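Local coordinates for protein malate dehydrogenase (Naegleria fowleri, PDB 6UM4) that probably catalyses the reversible oxidation of malate to oxaloacetate, with a nicotinamide adenine dinucleotide as hydride carrier, at residues L251-D254 with R255-Q259; H342-D345 with W346-N350. One frame throughout, in Å; residues are numbered along the deposited sequence.

Contact 1. Residues L251-D254 with R255-Q259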
loop_
_atom_site.group_PDB
_atom_site.type_symbol
_atom_site.label_atom_id
_atom_site.label_comp_id
_atom_site.label_asym_id
_atom_site.label_seq_id
_atom_site.Cartn_x
_atom_site.Cartn_y
_atom_site.Cartn_z
ATOM N N LEU A 251 -5.760 13.500 6.332
ATOM C CA LEU A 251 -4.552 13.073 7.023
ATOM C C LEU A 251 -4.382 13.851 8.327
ATOM O O LEU A 251 -4.016 13.273 9.359
ATOM C CB LEU A 251 -3.325 13.220 6.123
ATOM C CG LEU A 251 -2.058 12.729 6.828
ATOM C CD1 LEU A 251 -2.168 11.248 7.190
ATOM C CD2 LEU A 251 -0.759 13.041 6.079
ATOM N N ASP A 252 -4.643 15.162 8.301
ATOM C CA ASP A 252 -4.719 15.916 9.548
ATOM C C ASP A 252 -5.717 15.262 10.496
ATOM O O ASP A 252 -5.432 15.042 11.685
ATOM C CB ASP A 252 -5.102 17.372 9.284
ATOM C CG ASP A 252 -4.220 18.053 8.231
ATOM O OD1 ASP A 252 -2.976 18.041 8.333
ATOM O OD2 ASP A 252 -4.790 18.683 7.314
ATOM N N HIS A 253 -6.898 14.944 9.970
ATOM C CA HIS A 253 -7.945 14.297 10.753
ATOM C C HIS A 253 -7.446 13.008 11.401
ATOM O O HIS A 253 -7.542 12.829 12.621
ATOM C CB HIS A 253 -9.146 14.033 9.841
ATOM C CG HIS A 253 -10.285 13.345 10.516
ATOM N ND1 HIS A 253 -11.424 14.011 10.907
ATOM C CD2 HIS A 253 -10.468 12.048 10.861
ATOM C CE1 HIS A 253 -12.262 13.158 11.470
ATOM N NE2 HIS A 253 -11.708 11.957 11.450
ATOM N N ASP A 254 -6.876 12.111 10.596
ATOM C CA ASP A 254 -6.399 10.846 11.128
ATOM C C ASP A 254 -5.239 11.044 12.096
ATOM O O ASP A 254 -5.045 10.225 13.004
ATOM C CB ASP A 254 -5.988 9.900 9.977
ATOM C CG ASP A 254 -7.187 9.400 9.173
ATOM O OD1 ASP A 254 -8.342 9.491 9.674
ATOM O OD2 ASP A 254 -6.980 8.936 8.024
ATOM N N ARG A 255 -4.413 12.071 11.881
ATOM C CA ARG A 255 -3.327 12.325 12.821
ATOM C C ARG A 255 -3.873 12.746 14.175
ATOM O O ARG A 255 -3.338 12.343 15.215
ATOM C CB ARG A 255 -2.377 13.380 12.266
ATOM C CG ARG A 255 -1.487 12.860 11.156
ATOM C CD ARG A 255 -0.813 13.998 10.437
ATOM N NE ARG A 255 0.323 13.544 9.649
ATOM C CZ ARG A 255 0.938 14.296 8.750
ATOM N NH1 ARG A 255 0.507 15.537 8.516
ATOM N NH2 ARG A 255 1.966 13.806 8.074
ATOM N N GLY A 256 -4.940 13.551 14.178
ATOM C CA GLY A 256 -5.594 13.893 15.428
ATOM C C GLY A 256 -6.139 12.671 16.140
ATOM O O GLY A 256 -5.958 12.510 17.354
ATOM N N LEU A 257 -6.821 11.795 15.392
ATOM C CA LEU A 257 -7.323 10.557 15.975
ATOM C C LEU A 257 -6.195 9.760 16.604
ATOM O O LEU A 257 -6.378 9.141 17.656
ATOM C CB LEU A 257 -8.043 9.709 14.924
ATOM C CG LEU A 257 -9.291 10.263 14.250
ATOM C CD1 LEU A 257 -9.796 9.250 13.262
ATOM C CD2 LEU A 257 -10.364 10.548 15.283
ATOM N N ALA A 258 -5.024 9.740 15.969
ATOM C CA ALA A 258 -3.941 8.948 16.550
ATOM C C ALA A 258 -3.384 9.615 17.794
ATOM O O ALA A 258 -2.986 8.919 18.733
ATOM C CB ALA A 258 -2.827 8.682 15.535
ATOM N N GLN A 259 -3.344 10.950 17.825
ATOM C CA GLN A 259 -2.879 11.625 19.039
ATOM C C GLN A 259 -3.800 11.323 20.212
ATOM O O GLN A 259 -3.331 11.011 21.313
ATOM C CB GLN A 259 -2.760 13.135 18.814
ATOM C CG GLN A 259 -1.604 13.543 17.876
ATOM C CD GLN A 259 -0.216 13.142 18.423
ATOM O OE1 GLN A 259 0.106 13.392 19.580
ATOM N NE2 GLN A 259 0.596 12.511 17.581
HETATM O O HOH W 1 -1.087 17.262 9.994
#

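Contact 2. Residues H342-D345 with W346-N350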
loop_
_atom_site.group_PDB
_atom_site.type_symbol
_atom_site.label_atom_id
_atom_site.label_comp_id
_atom_site.label_asym_id
_atom_site.label_seq_id
_atom_site.Cartn_x
_atom_site.Cartn_y
_atom_site.Cartn_z
ATOM N N HIS A 342 -10.309 9.086 2.195
ATOM C CA HIS A 342 -11.141 10.197 1.738
ATOM C C HIS A 342 -12.035 9.771 0.574
ATOM O O HIS A 342 -13.248 10.007 0.592
ATOM C CB HIS A 342 -10.260 11.384 1.351
ATOM C CG HIS A 342 -11.021 12.551 0.774
ATOM N ND1 HIS A 342 -11.040 13.795 1.367
ATOM C CD2 HIS A 342 -11.775 12.662 -0.348
ATOM C CE1 HIS A 342 -11.779 14.621 0.645
ATOM N NE2 HIS A 342 -12.242 13.960 -0.401
ATOM N N MET A 343 -11.450 9.161 -0.467
ATOM C CA MET A 343 -12.258 8.760 -1.622
ATOM C C MET A 343 -13.240 7.659 -1.251
ATOM O O MET A 343 -14.404 7.685 -1.668
ATOM C CB MET A 343 -11.357 8.293 -2.766
ATOM C CG MET A 343 -10.540 9.391 -3.357
ATOM S SD MET A 343 -11.636 10.678 -3.935
ATOM C CE MET A 343 -12.776 9.750 -4.988
ATOM N N HIS A 344 -12.781 6.679 -0.476
ATOM C CA HIS A 344 -13.635 5.569 -0.086
ATOM C C HIS A 344 -14.897 6.060 0.612
ATOM O O HIS A 344 -16.010 5.648 0.263
ATOM C CB HIS A 344 -12.857 4.618 0.822
ATOM C CG HIS A 344 -13.725 3.593 1.468
ATOM N ND1 HIS A 344 -14.477 3.860 2.592
ATOM C CD2 HIS A 344 -14.005 2.315 1.117
ATOM C CE1 HIS A 344 -15.174 2.785 2.914
ATOM N NE2 HIS A 344 -14.900 1.832 2.041
ATOM N N ASP A 345 -14.735 6.925 1.626
ATOM C CA ASP A 345 -15.875 7.489 2.343
ATOM C C ASP A 345 -16.734 8.383 1.438
ATOM O O ASP A 345 -17.970 8.364 1.532
ATOM C CB ASP A 345 -15.371 8.263 3.568
ATOM C CG ASP A 345 -14.667 7.351 4.602
ATOM O OD1 ASP A 345 -14.691 6.108 4.428
ATOM O OD2 ASP A 345 -14.094 7.872 5.589
ATOM N N TRP A 346 -16.104 9.165 0.552
ATOM C CA TRP A 346 -16.866 10.006 -0.374
ATOM C C TRP A 346 -17.829 9.170 -1.211
ATOM O O TRP A 346 -18.991 9.552 -1.415
ATOM C CB TRP A 346 -15.895 10.771 -1.283
ATOM C CG TRP A 346 -16.415 12.068 -1.896
ATOM C CD1 TRP A 346 -17.670 12.595 -1.784
ATOM C CD2 TRP A 346 -15.656 13.003 -2.690
ATOM N NE1 TRP A 346 -17.742 13.801 -2.459
ATOM C CE2 TRP A 346 -16.518 14.078 -3.014
ATOM C CE3 TRP A 346 -14.329 13.032 -3.158
ATOM C CZ2 TRP A 346 -16.103 15.167 -3.789
ATOM C CZ3 TRP A 346 -13.912 14.126 -3.913
ATOM C CH2 TRP A 346 -14.805 15.173 -4.236
ATOM N N VAL A 347 -17.368 8.010 -1.680
ATOM C CA VAL A 347 -18.138 7.152 -2.579
ATOM C C VAL A 347 -19.041 6.186 -1.818
ATOM O O VAL A 347 -20.187 5.960 -2.211
ATOM C CB VAL A 347 -17.172 6.394 -3.510
ATOM C CG1 VAL A 347 -17.905 5.348 -4.324
ATOM C CG2 VAL A 347 -16.403 7.362 -4.380
ATOM N N LEU A 348 -18.546 5.567 -0.746
ATOM C CA LEU A 348 -19.300 4.513 -0.085
ATOM C C LEU A 348 -19.896 4.926 1.255
ATOM O O LEU A 348 -20.687 4.165 1.818
ATOM C CB LEU A 348 -18.413 3.273 0.106
ATOM C CG LEU A 348 -17.878 2.681 -1.209
ATOM C CD1 LEU A 348 -16.850 1.594 -0.957
ATOM C CD2 LEU A 348 -18.999 2.155 -2.092
ATOM N N GLY A 349 -19.565 6.105 1.765
ATOM C CA GLY A 349 -20.162 6.596 2.991
ATOM C C GLY A 349 -19.398 6.160 4.230
ATOM O O GLY A 349 -18.599 5.225 4.214
ATOM N N ASN A 350 -19.649 6.872 5.324
ATOM C CA ASN A 350 -19.008 6.578 6.604
ATOM C C ASN A 350 -19.888 7.193 7.683
ATOM O O ASN A 350 -20.255 8.367 7.578
ATOM C CB ASN A 350 -17.586 7.157 6.661
ATOM C CG ASN A 350 -16.812 6.754 7.920
ATOM O OD1 ASN A 350 -17.384 6.329 8.929
ATOM N ND2 ASN A 350 -15.502 6.956 7.878
HETATM O O HOH W 2 -16.636 3.802 5.585
#

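Contact 1. Residues L251-D254 with R255-Q259
Leu251 and Arg255, one turn apart on helix 250-264, pair a methyl of a branched side chain with a flat cation, the helical i to i+4 arrangement. Leu251 CD2 sits over the centre of one guanidinium face, 3.4 Å from Arg255 CZ. In the arginine, chi1 (-74°) turns CG anti to the carbonyl carbon, and the chain then runs extended to NE, its CG passing Leu251 O. Leucine suits the place because its methyl covers the face, while the edge can still take polar partners such as the water at NH1.

Apolar packing continues on another side of the helix, where Leu257 CD1 comes 3.7 Å from His253 CD2. The imidazole's ND1 bonds Ser355, while Leu257 also meets strand 271-277 and Ala154 of the second subunit. Ala258 is small where Asp152 of the second subunit packs on it.

Backbone bonds follow the regular pattern, from Arg255 N to Leu251 O (2.8 Å) through Ala258 N to Asp254 O (3.0 Å).

The polar group is built round Asp252, whose OD2 bonds His280 ND1, consistent with the Asp-His pair of the malate dehydrogenase active site. Its OD1 stays 4.3 Å from Arg255 NH1, too far for a salt bridge. A water lying in the guanidinium plane spans them, donating to Asp252 OD1 at 2.6 Å and accepting from Arg255 NH1 at 2.8 Å.

Contact 2. Residues H342-D345 with W346-N350
The six-membered ring of Trp346 receives the edge of the His342 imidazole toward one face, an offset edge-to-face pair with planes at 85° and His342 NE2 3.6 Å from Trp346 CE3. At the indole's edge lies Met343 SD, 3.7 Å from Trp346 CE3, a Met-aromatic contact made possible by a methionine chain bent at both chi2 and chi3. Histidine fits here because it offers a ring edge to the indole while NE2 still bonds Thr246. A third ring, His344, has Leu348 CB over one face, offset toward the rim, and Leu348 CD1 reaches 3.6 Å from His344 CD2. At that ring's edge, in plane, stand Asp345 OD1 and a water.

Asp345 gathers the polar bonds. His344 ND1 donates to Asp345 OD1 at 2.9 Å, meeting the oxygen on the anti side; the same water donates to Asp345 OD1 and Gly349 O, adding a further link. Asn350 ND2 donates almost straight (173°) to Asp345 OD2 at 2.8 Å, arriving from above the carboxylate plane. Asn350 runs alongside the aspartate because chi1 turns its CG away from the backbone N, which points the amide at that oxygen, while OD1 accepts from Glu352 N. Arg250 forms a salt bridge with the same OD2, and these several donors would probably stabilise the aspartate's negative charge.

Gly349 N bonds Asp345 O at 2.8 Å, the last turn's closure. Gly349 then takes a positive phi, where a CB would strike the preceding carbonyl oxygen. This is the glycine-terminated C-terminal end of a helix, with an aspartate of the final turn tying down the asparagine just beyond it.

Contact 1 comes first along the chain, near the start of helix 250-264, and contact 2 follows at the end of helix 332-348; both belong to the alpha/beta C-terminal domain of the lactate/malate dehydrogenase family. Their centres are about 17 Å apart, and their nearest atoms, about 7 Å apart, do not touch. Arg250 bridges the gap, pairing with Asp254 of contact 1 and Asp345 of contact 2, and helix 332-348 also packs on Leu251 through Ser334 and Ala338. Contact 2 leans on strands 176-179 and 218-221, so helix 332-348 lies between helix 250-264, which carries the probable catalytic aspartate, and the parallel sheet of the Rossmann-type NAD-binding domain.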